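Local structure of abietadiene synthase, chloroplastic (3S9V) at residues P626-Y631 with G678-D683; V637-G642 with R752-F757; A697-C702 with Q717-V722. The protein is a chloroplast enzyme of the plant terpene synthase family, mainly alpha-helical, with an N-terminal terpene synthase domain and a metal-binding family domain. One frame throughout, in Å; residues are numbered along the deposited sequence.

Contact 1 of 3, residues P626-Y631 with G678-D683; sequences PSFNEY and GRLVND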
loop_
_atom_site.group_PDB
_atom_site.type_symbol
_atom_site.label_atom_id
_atom_site.label_comp_id
_atom_site.label_asym_id
_atom_site.label_seq_id
_atom_site.Cartn_x
_atom_site.Cartn_y
_atom_site.Cartn_z
ATOM N N PRO A 626 26.055 -32.212 -5.665
ATOM C CA PRO A 626 26.532 -31.868 -4.325
ATOM C C PRO A 626 25.402 -31.800 -3.315
ATOM O O PRO A 626 24.233 -31.888 -3.681
ATOM C CB PRO A 626 27.202 -30.514 -4.542
ATOM C CG PRO A 626 26.364 -29.910 -5.626
ATOM C CD PRO A 626 26.183 -31.063 -6.581
ATOM N N SER A 627 25.757 -31.655 -2.042
ATOM C CA SER A 627 24.760 -31.546 -0.992
ATOM C C SER A 627 24.056 -30.205 -1.176
ATOM O O SER A 627 24.496 -29.371 -1.970
ATOM C CB SER A 627 25.425 -31.578 0.384
ATOM O OG SER A 627 26.167 -30.390 0.617
ATOM N N PHE A 628 22.977 -29.995 -0.434
ATOM C CA PHE A 628 22.228 -28.751 -0.522
ATOM C C PHE A 628 23.107 -27.536 -0.186
ATOM O O PHE A 628 23.257 -26.628 -1.005
ATOM C CB PHE A 628 21.022 -28.785 0.422
ATOM C CG PHE A 628 20.139 -27.572 0.317
ATOM C CD1 PHE A 628 19.335 -27.375 -0.802
ATOM C CD2 PHE A 628 20.129 -26.612 1.324
ATOM C CE1 PHE A 628 18.531 -26.240 -0.915
ATOM C CE2 PHE A 628 19.331 -25.475 1.221
ATOM C CZ PHE A 628 18.530 -25.290 0.099
ATOM N N ASN A 629 23.680 -27.529 1.014
ATOM C CA ASN A 629 24.537 -26.433 1.456
ATOM C C ASN A 629 25.631 -26.070 0.467
ATOM O O ASN A 629 25.843 -24.893 0.176
ATOM C CB ASN A 629 25.177 -26.765 2.803
ATOM C CG ASN A 629 24.234 -26.542 3.959
ATOM O OD1 ASN A 629 23.111 -27.043 3.960
ATOM N ND2 ASN A 629 24.687 -25.786 4.955
ATOM N N GLU A 630 26.334 -27.071 -0.044
ATOM C CA GLU A 630 27.397 -26.791 -0.991
ATOM C C GLU A 630 26.832 -26.227 -2.280
ATOM O O GLU A 630 27.380 -25.276 -2.826
ATOM C CB GLU A 630 28.221 -28.037 -1.301
ATOM C CG GLU A 630 29.305 -27.788 -2.348
ATOM C CD GLU A 630 30.314 -28.925 -2.456
ATOM O OE1 GLU A 630 29.899 -30.075 -2.698
ATOM O OE2 GLU A 630 31.525 -28.665 -2.305
ATOM N N TYR A 631 25.735 -26.804 -2.758
ATOM C CA TYR A 631 25.118 -26.331 -3.991
ATOM C C TYR A 631 24.642 -24.893 -3.843
ATOM O O TYR A 631 25.048 -24.007 -4.606
ATOM C CB TYR A 631 23.934 -27.215 -4.387
ATOM C CG TYR A 631 23.131 -26.646 -5.542
ATOM C CD1 TYR A 631 21.959 -25.932 -5.314
ATOM C CD2 TYR A 631 23.570 -26.789 -6.861
ATOM C CE1 TYR A 631 21.238 -25.371 -6.374
ATOM C CE2 TYR A 631 22.860 -26.232 -7.926
ATOM C CZ TYR A 631 21.694 -25.526 -7.672
ATOM O OH TYR A 631 20.982 -24.984 -8.715
ATOM N N GLY A 678 16.817 -15.378 -4.982
ATOM C CA GLY A 678 16.681 -15.430 -6.427
ATOM C C GLY A 678 16.910 -16.846 -6.915
ATOM O O GLY A 678 16.145 -17.379 -7.723
ATOM N N ARG A 679 17.968 -17.467 -6.414
ATOM C CA ARG A 679 18.290 -18.830 -6.797
ATOM C C ARG A 679 17.162 -19.812 -6.493
ATOM O O ARG A 679 16.795 -20.625 -7.337
ATOM C CB ARG A 679 19.526 -19.319 -6.054
ATOM C CG ARG A 679 19.895 -20.758 -6.393
ATOM C CD ARG A 679 20.745 -20.750 -7.634
ATOM N NE ARG A 679 20.080 -21.288 -8.803
ATOM C CZ ARG A 679 20.527 -21.135 -10.047
ATOM N NH1 ARG A 679 19.855 -21.671 -11.056
ATOM N NH2 ARG A 679 21.631 -20.435 -10.287
ATOM N N LEU A 680 16.635 -19.750 -5.277
ATOM C CA LEU A 680 15.578 -20.670 -4.868
ATOM C C LEU A 680 14.258 -20.522 -5.623
ATOM O O LEU A 680 13.634 -21.527 -5.977
ATOM C CB LEU A 680 15.319 -20.546 -3.360
ATOM C CG LEU A 680 16.504 -20.851 -2.434
ATOM C CD1 LEU A 680 16.052 -20.822 -0.982
ATOM C CD2 LEU A 680 17.073 -22.215 -2.768
ATOM N N VAL A 681 13.816 -19.291 -5.869
ATOM C CA VAL A 681 12.559 -19.122 -6.581
ATOM C C VAL A 681 12.734 -19.665 -7.990
ATOM O O VAL A 681 11.862 -20.355 -8.509
ATOM C CB VAL A 681 12.108 -17.640 -6.638
ATOM C CG1 VAL A 681 12.980 -16.839 -7.597
ATOM C CG2 VAL A 681 10.643 -17.575 -7.056
ATOM N N ASN A 682 13.887 -19.369 -8.583
ATOM C CA ASN A 682 14.225 -19.820 -9.928
ATOM C C ASN A 682 14.231 -21.350 -10.006
ATOM O O ASN A 682 13.691 -21.934 -10.950
ATOM C CB ASN A 682 15.602 -19.259 -10.314
ATOM C CG ASN A 682 16.041 -19.659 -11.718
ATOM O OD1 ASN A 682 16.277 -20.832 -11.995
ATOM N ND2 ASN A 682 16.160 -18.675 -12.609
ATOM N N ASP A 683 14.825 -21.989 -8.999
ATOM C CA ASP A 683 14.941 -23.448 -8.945
ATOM C C ASP A 683 13.639 -24.201 -8.676
ATOM O O ASP A 683 13.377 -25.225 -9.302
ATOM C CB ASP A 683 15.990 -23.851 -7.896
ATOM C CG ASP A 683 17.408 -23.882 -8.457
ATOM O OD1 ASP A 683 17.715 -23.114 -9.396
ATOM O OD2 ASP A 683 18.225 -24.670 -7.947
#
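D683 OD2 is held by two partners: Y631 OH donates to it across the contact at 2.9 Å, and A699 N, at the start of helix 699-706, bonds to the same oxygen. The tyrosine hydroxyl uses the syn lone pair of OD2, the one on the side of OD1, and the oxygen lies at the edge of the phenol ring, near its plane. Ring and carboxylate are nevertheless not coplanar, their planes being 38° apart. The ring reaches this far because Y631 CG stands anti to the backbone N (chi1 171°), which extends the side chain away from helix 628-638.

The other carboxylate oxygen, D683 OD1, is taken by R679, one helical turn earlier. Both R679 NE, at 3.0 Å, and R679 NH1, at 3.1 Å, donate to D683 OD1, a side-on salt bridge. OD1 lies only 4° out of the guanidinium plane, yet R679 NE approaches from above the carboxylate plane, whereas R679 NH1 takes the syn lone pair of OD1. Y631 OH sits over one guanidinium face, 3.8 Å from R679 NE. Apart from this polar cluster the contact is thin and apolar, F628 CZ approaching L680 CD2 at 4.4 Å.

N682 and D683 fit the opening of the NSE/DTE metal-binding motif of class I terpene synthases, consistent with helix 669-693 bordering the active site. With both oxygens of buried D683 engaged, one by R679 and the other by Y631 and A699, the rotation of its carboxylate is restrained, and this one group ties three helices together.

Contact 2 of 3, residues V637-G642 with R752-F757; sequences VSIALG and RIMQLF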
loop_
_atom_site.group_PDB
_atom_site.type_symbol
_atom_site.label_atom_id
_atom_site.label_comp_id
_atom_site.label_asym_id
_atom_site.label_seq_id
_atom_site.Cartn_x
_atom_site.Cartn_y
_atom_site.Cartn_z
ATOM N N VAL A 637 25.425 -17.556 -6.069
ATOM C CA VAL A 637 26.282 -16.663 -6.836
ATOM C C VAL A 637 26.111 -16.863 -8.346
ATOM O O VAL A 637 26.067 -15.895 -9.105
ATOM C CB VAL A 637 27.770 -16.869 -6.466
ATOM C CG1 VAL A 637 28.641 -16.041 -7.368
ATOM C CG2 VAL A 637 28.002 -16.478 -5.011
ATOM N N SER A 638 25.999 -18.115 -8.778
ATOM C CA SER A 638 25.841 -18.398 -10.203
ATOM C C SER A 638 24.574 -17.763 -10.772
ATOM O O SER A 638 24.512 -17.487 -11.963
ATOM C CB SER A 638 25.804 -19.907 -10.463
ATOM O OG SER A 638 24.561 -20.449 -10.067
ATOM N N ILE A 639 23.570 -17.537 -9.925
ATOM C CA ILE A 639 22.324 -16.927 -10.382
ATOM C C ILE A 639 22.605 -15.517 -10.929
ATOM O O ILE A 639 21.773 -14.920 -11.598
ATOM C CB ILE A 639 21.248 -16.915 -9.231
ATOM C CG1 ILE A 639 19.873 -16.590 -9.808
ATOM C CG2 ILE A 639 21.645 -15.952 -8.120
ATOM C CD1 ILE A 639 19.393 -17.597 -10.861
ATOM N N ALA A 640 23.796 -15.009 -10.621
ATOM C CA ALA A 640 24.306 -13.720 -11.099
ATOM C C ALA A 640 23.662 -12.393 -10.706
ATOM O O ALA A 640 24.011 -11.359 -11.275
ATOM C CB ALA A 640 24.449 -13.772 -12.621
ATOM N N LEU A 641 22.752 -12.390 -9.742
ATOM C CA LEU A 641 22.138 -11.130 -9.333
ATOM C C LEU A 641 23.176 -10.221 -8.673
ATOM O O LEU A 641 23.158 -9.001 -8.861
ATOM C CB LEU A 641 20.977 -11.384 -8.372
ATOM C CG LEU A 641 19.876 -12.276 -8.956
ATOM C CD1 LEU A 641 18.764 -12.442 -7.939
ATOM C CD2 LEU A 641 19.345 -11.663 -10.250
ATOM N N GLY A 642 24.089 -10.817 -7.909
ATOM C CA GLY A 642 25.111 -10.026 -7.250
ATOM C C GLY A 642 25.937 -9.206 -8.237
ATOM O O GLY A 642 26.201 -8.029 -8.001
ATOM N N ARG A 752 13.111 -8.914 -5.849
ATOM C CA ARG A 752 11.690 -8.877 -6.183
ATOM C C ARG A 752 11.426 -9.244 -7.635
ATOM O O ARG A 752 10.506 -10.006 -7.930
ATOM C CB ARG A 752 11.114 -7.491 -5.908
ATOM C CG ARG A 752 11.268 -7.047 -4.470
ATOM C CD ARG A 752 10.829 -5.608 -4.294
ATOM N NE ARG A 752 9.435 -5.505 -3.901
ATOM C CZ ARG A 752 8.829 -4.356 -3.626
ATOM N NH1 ARG A 752 9.498 -3.215 -3.715
ATOM N NH2 ARG A 752 7.565 -4.352 -3.227
ATOM N N ILE A 753 12.228 -8.693 -8.539
ATOM C CA ILE A 753 12.070 -8.985 -9.954
ATOM C C ILE A 753 12.065 -10.496 -10.169
ATOM O O ILE A 753 11.294 -10.998 -10.978
ATOM C CB ILE A 753 13.197 -8.324 -10.796
ATOM C CG1 ILE A 753 12.809 -6.888 -11.129
ATOM C CG2 ILE A 753 13.423 -9.086 -12.092
ATOM C CD1 ILE A 753 11.529 -6.783 -11.961
ATOM N N MET A 754 12.911 -11.218 -9.435
ATOM C CA MET A 754 12.965 -12.671 -9.566
ATOM C C MET A 754 11.705 -13.324 -8.983
ATOM O O MET A 754 11.176 -14.286 -9.535
ATOM C CB MET A 754 14.217 -13.222 -8.880
ATOM C CG MET A 754 15.534 -12.852 -9.570
ATOM S SD MET A 754 15.746 -13.568 -11.227
ATOM C CE MET A 754 16.132 -15.274 -10.796
ATOM N N GLN A 755 11.229 -12.803 -7.861
ATOM C CA GLN A 755 10.023 -13.339 -7.261
ATOM C C GLN A 755 8.872 -13.184 -8.265
ATOM O O GLN A 755 7.994 -14.036 -8.347
ATOM C CB GLN A 755 9.691 -12.589 -5.971
ATOM C CG GLN A 755 10.608 -12.903 -4.801
ATOM C CD GLN A 755 10.630 -14.377 -4.479
ATOM O OE1 GLN A 755 9.591 -15.023 -4.440
ATOM N NE2 GLN A 755 11.816 -14.915 -4.236
ATOM N N LEU A 756 8.890 -12.098 -9.038
ATOM C CA LEU A 756 7.843 -11.848 -10.026
ATOM C C LEU A 756 7.975 -12.736 -11.270
ATOM O O LEU A 756 7.006 -13.361 -11.702
ATOM C CB LEU A 756 7.843 -10.375 -10.450
ATOM C CG LEU A 756 6.790 -9.989 -11.502
ATOM C CD1 LEU A 756 5.387 -10.163 -10.929
ATOM C CD2 LEU A 756 6.998 -8.553 -11.939
ATOM N N PHE A 757 9.171 -12.806 -11.840
ATOM C CA PHE A 757 9.356 -13.616 -13.031
ATOM C C PHE A 757 9.138 -15.099 -12.795
ATOM O O PHE A 757 8.658 -15.795 -13.679
ATOM C CB PHE A 757 10.754 -13.407 -13.625
ATOM C CG PHE A 757 10.911 -12.124 -14.393
ATOM C CD1 PHE A 757 12.099 -11.847 -15.061
ATOM C CD2 PHE A 757 9.878 -11.197 -14.455
ATOM C CE1 PHE A 757 12.256 -10.664 -15.781
ATOM C CE2 PHE A 757 10.024 -10.017 -15.170
ATOM C CZ PHE A 757 11.218 -9.750 -15.835
#
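M754 reaches out from helix 741-757 and meets two residues on the other segment, L641 and I639, with different parts of its side chain. The tightest approach is M754 CG to L641 CD1, 3.6 Å; the second methyl, L641 CD2, is 4.0 Å from the same M754 CG. These two side chains cross obliquely, and the sulfur stands a little farther off, M754 SD lying 4.2 Å from L641 CD2. Against I639 the meeting is tip to tip instead, M754 CE being 4.0 Å from I639 CD1.

Torsions explain how one methionine serves both. The first, with CG anti to the carbonyl carbon, presents CG to the leucine; two further bends (chi2 -65°, chi3 -75°) carry SD and then CE round to the isoleucine. On the opposing side, I639 and L641 flank A640, modelled with positive phi (65°) just before helix 641-648 begins, although the local geometry there is somewhat uncertain. A break at this place probably corresponds to that of helix G in class I terpene synthases, a feature that borders their active-site cavity.

The next shell comes largely from helix 669-693. There N682 touches both I639 and M754, V681 packs on M754 and Q755, and M674 lies against L641. Farther round helix 741-757, R752 forms a salt bridge with E749 and a cation-pi contact with W425, and I753 packs against helix 504-514.

No hydrogen bond joins the two segments. About 121 Å² of surface is buried, all of it through I639, L641 and M754, so cohesion between them is dispersive and depends on the fit of a bent thioether chain against two branched aliphatic ones rather than on directional bonds.

Contact 3 of 3, residues A697-C702 with Q717-V722; sequences ASAIQC and QHVYSV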
loop_
_atom_site.group_PDB
_atom_site.type_symbol
_atom_site.label_atom_id
_atom_site.label_comp_id
_atom_site.label_asym_id
_atom_site.label_seq_id
_atom_site.Cartn_x
_atom_site.Cartn_y
_atom_site.Cartn_z
ATOM N N ALA A 697 21.529 -31.327 -10.870
ATOM C CA ALA A 697 21.907 -30.621 -9.653
ATOM C C ALA A 697 21.120 -29.328 -9.469
ATOM O O ALA A 697 21.332 -28.354 -10.195
ATOM C CB ALA A 697 23.400 -30.324 -9.676
ATOM N N SER A 698 20.212 -29.320 -8.499
ATOM C CA SER A 698 19.410 -28.135 -8.229
ATOM C C SER A 698 18.998 -28.085 -6.764
ATOM O O SER A 698 19.216 -29.032 -6.011
ATOM C CB SER A 698 18.155 -28.118 -9.115
ATOM O OG SER A 698 17.182 -29.059 -8.682
ATOM N N ALA A 699 18.401 -26.975 -6.354
ATOM C CA ALA A 699 17.971 -26.846 -4.977
ATOM C C ALA A 699 17.188 -28.090 -4.554
ATOM O O ALA A 699 17.602 -28.804 -3.645
ATOM C CB ALA A 699 17.116 -25.606 -4.815
ATOM N N ILE A 700 16.072 -28.358 -5.225
ATOM C CA ILE A 700 15.232 -29.508 -4.896
ATOM C C ILE A 700 15.974 -30.835 -5.011
ATOM O O ILE A 700 16.005 -31.612 -4.057
ATOM C CB ILE A 700 13.967 -29.576 -5.797
ATOM C CG1 ILE A 700 13.071 -28.358 -5.556
ATOM C CG2 ILE A 700 13.173 -30.834 -5.483
ATOM C CD1 ILE A 700 13.660 -27.047 -6.034
ATOM N N GLN A 701 16.574 -31.086 -6.172
ATOM C CA GLN A 701 17.309 -32.325 -6.412
ATOM C C GLN A 701 18.340 -32.614 -5.328
ATOM O O GLN A 701 18.458 -33.747 -4.848
ATOM C CB GLN A 701 18.000 -32.267 -7.774
ATOM C CG GLN A 701 17.027 -32.169 -8.943
ATOM C CD GLN A 701 17.720 -32.067 -10.293
ATOM O OE1 GLN A 701 18.398 -31.081 -10.585
ATOM N NE2 GLN A 701 17.551 -33.093 -11.124
ATOM N N CYS A 702 19.082 -31.581 -4.939
ATOM C CA CYS A 702 20.111 -31.716 -3.918
ATOM C C CYS A 702 19.536 -31.963 -2.533
ATOM O O CYS A 702 20.078 -32.758 -1.763
ATOM C CB CYS A 702 20.996 -30.465 -3.890
ATOM S SG CYS A 702 22.034 -30.255 -5.357
ATOM N N GLN A 717 8.328 -28.009 -0.875
ATOM C CA GLN A 717 7.762 -27.173 0.170
ATOM C C GLN A 717 8.845 -26.652 1.108
ATOM O O GLN A 717 8.860 -25.467 1.446
ATOM C CB GLN A 717 6.707 -27.943 0.972
ATOM C CG GLN A 717 6.248 -27.207 2.224
ATOM C CD GLN A 717 5.020 -27.824 2.860
ATOM O OE1 GLN A 717 4.954 -29.036 3.072
ATOM N NE2 GLN A 717 4.039 -26.986 3.178
ATOM N N HIS A 718 9.749 -27.526 1.536
ATOM C CA HIS A 718 10.819 -27.097 2.431
ATOM C C HIS A 718 11.640 -25.964 1.801
ATOM O O HIS A 718 12.025 -25.011 2.483
ATOM C CB HIS A 718 11.732 -28.270 2.781
ATOM C CG HIS A 718 12.959 -27.867 3.538
ATOM N ND1 HIS A 718 14.191 -27.721 2.937
ATOM C CD2 HIS A 718 13.132 -27.530 4.837
ATOM C CE1 HIS A 718 15.070 -27.311 3.833
ATOM N NE2 HIS A 718 14.453 -27.187 4.995
ATOM N N VAL A 719 11.902 -26.073 0.502
ATOM C CA VAL A 719 12.654 -25.048 -0.205
ATOM C C VAL A 719 11.874 -23.729 -0.227
ATOM O O VAL A 719 12.471 -22.655 -0.189
ATOM C CB VAL A 719 12.972 -25.490 -1.641
ATOM C CG1 VAL A 719 13.561 -24.332 -2.424
ATOM C CG2 VAL A 719 13.951 -26.651 -1.607
ATOM N N TYR A 720 10.546 -23.815 -0.284
ATOM C CA TYR A 720 9.700 -22.623 -0.270
ATOM C C TYR A 720 9.789 -21.995 1.113
ATOM O O TYR A 720 9.674 -20.778 1.274
ATOM C CB TYR A 720 8.239 -22.991 -0.548
ATOM C CG TYR A 720 7.920 -23.252 -1.998
ATOM C CD1 TYR A 720 7.026 -24.260 -2.362
ATOM C CD2 TYR A 720 8.501 -22.487 -3.009
ATOM C CE1 TYR A 720 6.721 -24.501 -3.699
ATOM C CE2 TYR A 720 8.201 -22.719 -4.349
ATOM C CZ TYR A 720 7.313 -23.729 -4.687
ATOM O OH TYR A 720 7.028 -23.973 -6.012
ATOM N N SER A 721 9.983 -22.843 2.114
ATOM C CA SER A 721 10.084 -22.386 3.493
ATOM C C SER A 721 11.384 -21.607 3.699
ATOM O O SER A 721 11.381 -20.526 4.289
ATOM C CB SER A 721 10.031 -23.585 4.441
ATOM O OG SER A 721 9.875 -23.152 5.779
ATOM N N VAL A 722 12.487 -22.163 3.207
ATOM C CA VAL A 722 13.793 -21.519 3.314
ATOM C C VAL A 722 13.765 -20.173 2.587
ATOM O O VAL A 722 14.256 -19.164 3.102
ATOM C CB VAL A 722 14.906 -22.402 2.691
ATOM C CG1 VAL A 722 16.250 -21.690 2.754
ATOM C CG2 VAL A 722 14.986 -23.722 3.422
#
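I700 and V719 meet through branches set by their first torsions. In I700, CG1 stands anti to the carbonyl carbon (chi1 -64°), and chi2 of 68° then folds CD1 round, so that the CG1-CD1 arm faces helix 712-736 although the CB bond itself does not aim there. V719 points its CB at the opposing segment and holds CG1 anti to the backbone N (chi1 171°), which turns both methyls to two consecutive residues in the first turn of helix 699-706. V719 CG2 comes within 4.4 Å of I700 CG1, and V719 CG1 stands 4.5 Å from A699 CB, with the cross pairs hardly longer.

Both separations are those of loose van der Waals packing, and no hydrogen bond crosses between the segments. The backbones are nonetheless close: I700 CA and V719 CA are 7.0 Å apart, consistent with the small side chain of A699 and the short one of V719. Only 96 Å² of surface is buried in all, more than half of it on V719.

The start of helix 699-706 is itself defined by a cap. S698 occupies the N-cap position, and its OG accepts from Q701 N at 3.3 Å, while S698 O receives C702 N at 2.8 Å to begin the regular helical bonding. A699 and I700 therefore sit on a turn fixed at its N-terminus.

Around this apolar meeting, H718 stacks its ring with that of Y703, and I700 also packs on E712 and L716, so the two consecutive helices touch along several residues. Helix 669-693 lies against both of them, setting Y687 on I700 and T684 on V719 and Y720.

Helix 669-693 relates all three contacts: contact 1 uses it directly, and its residues pack against both of the others. Contacts 1 and 3 are closest, with centres 7 Å apart; besides the bond already made by D683, they touch where Y631 CE1 lies 3.3 Å from A699 N. Contacts 1 and 2 have centres 12 Å apart, share helix 628-638, and also touch through V681 CG1, 3.7 Å from M754 O. Contacts 2 and 3 do not touch, their nearest atoms being about 8 Å apart. Together they run from the likely helix G break at 637-642, past the probable NSE/DTE motif, to helices 699-706 and 712-736.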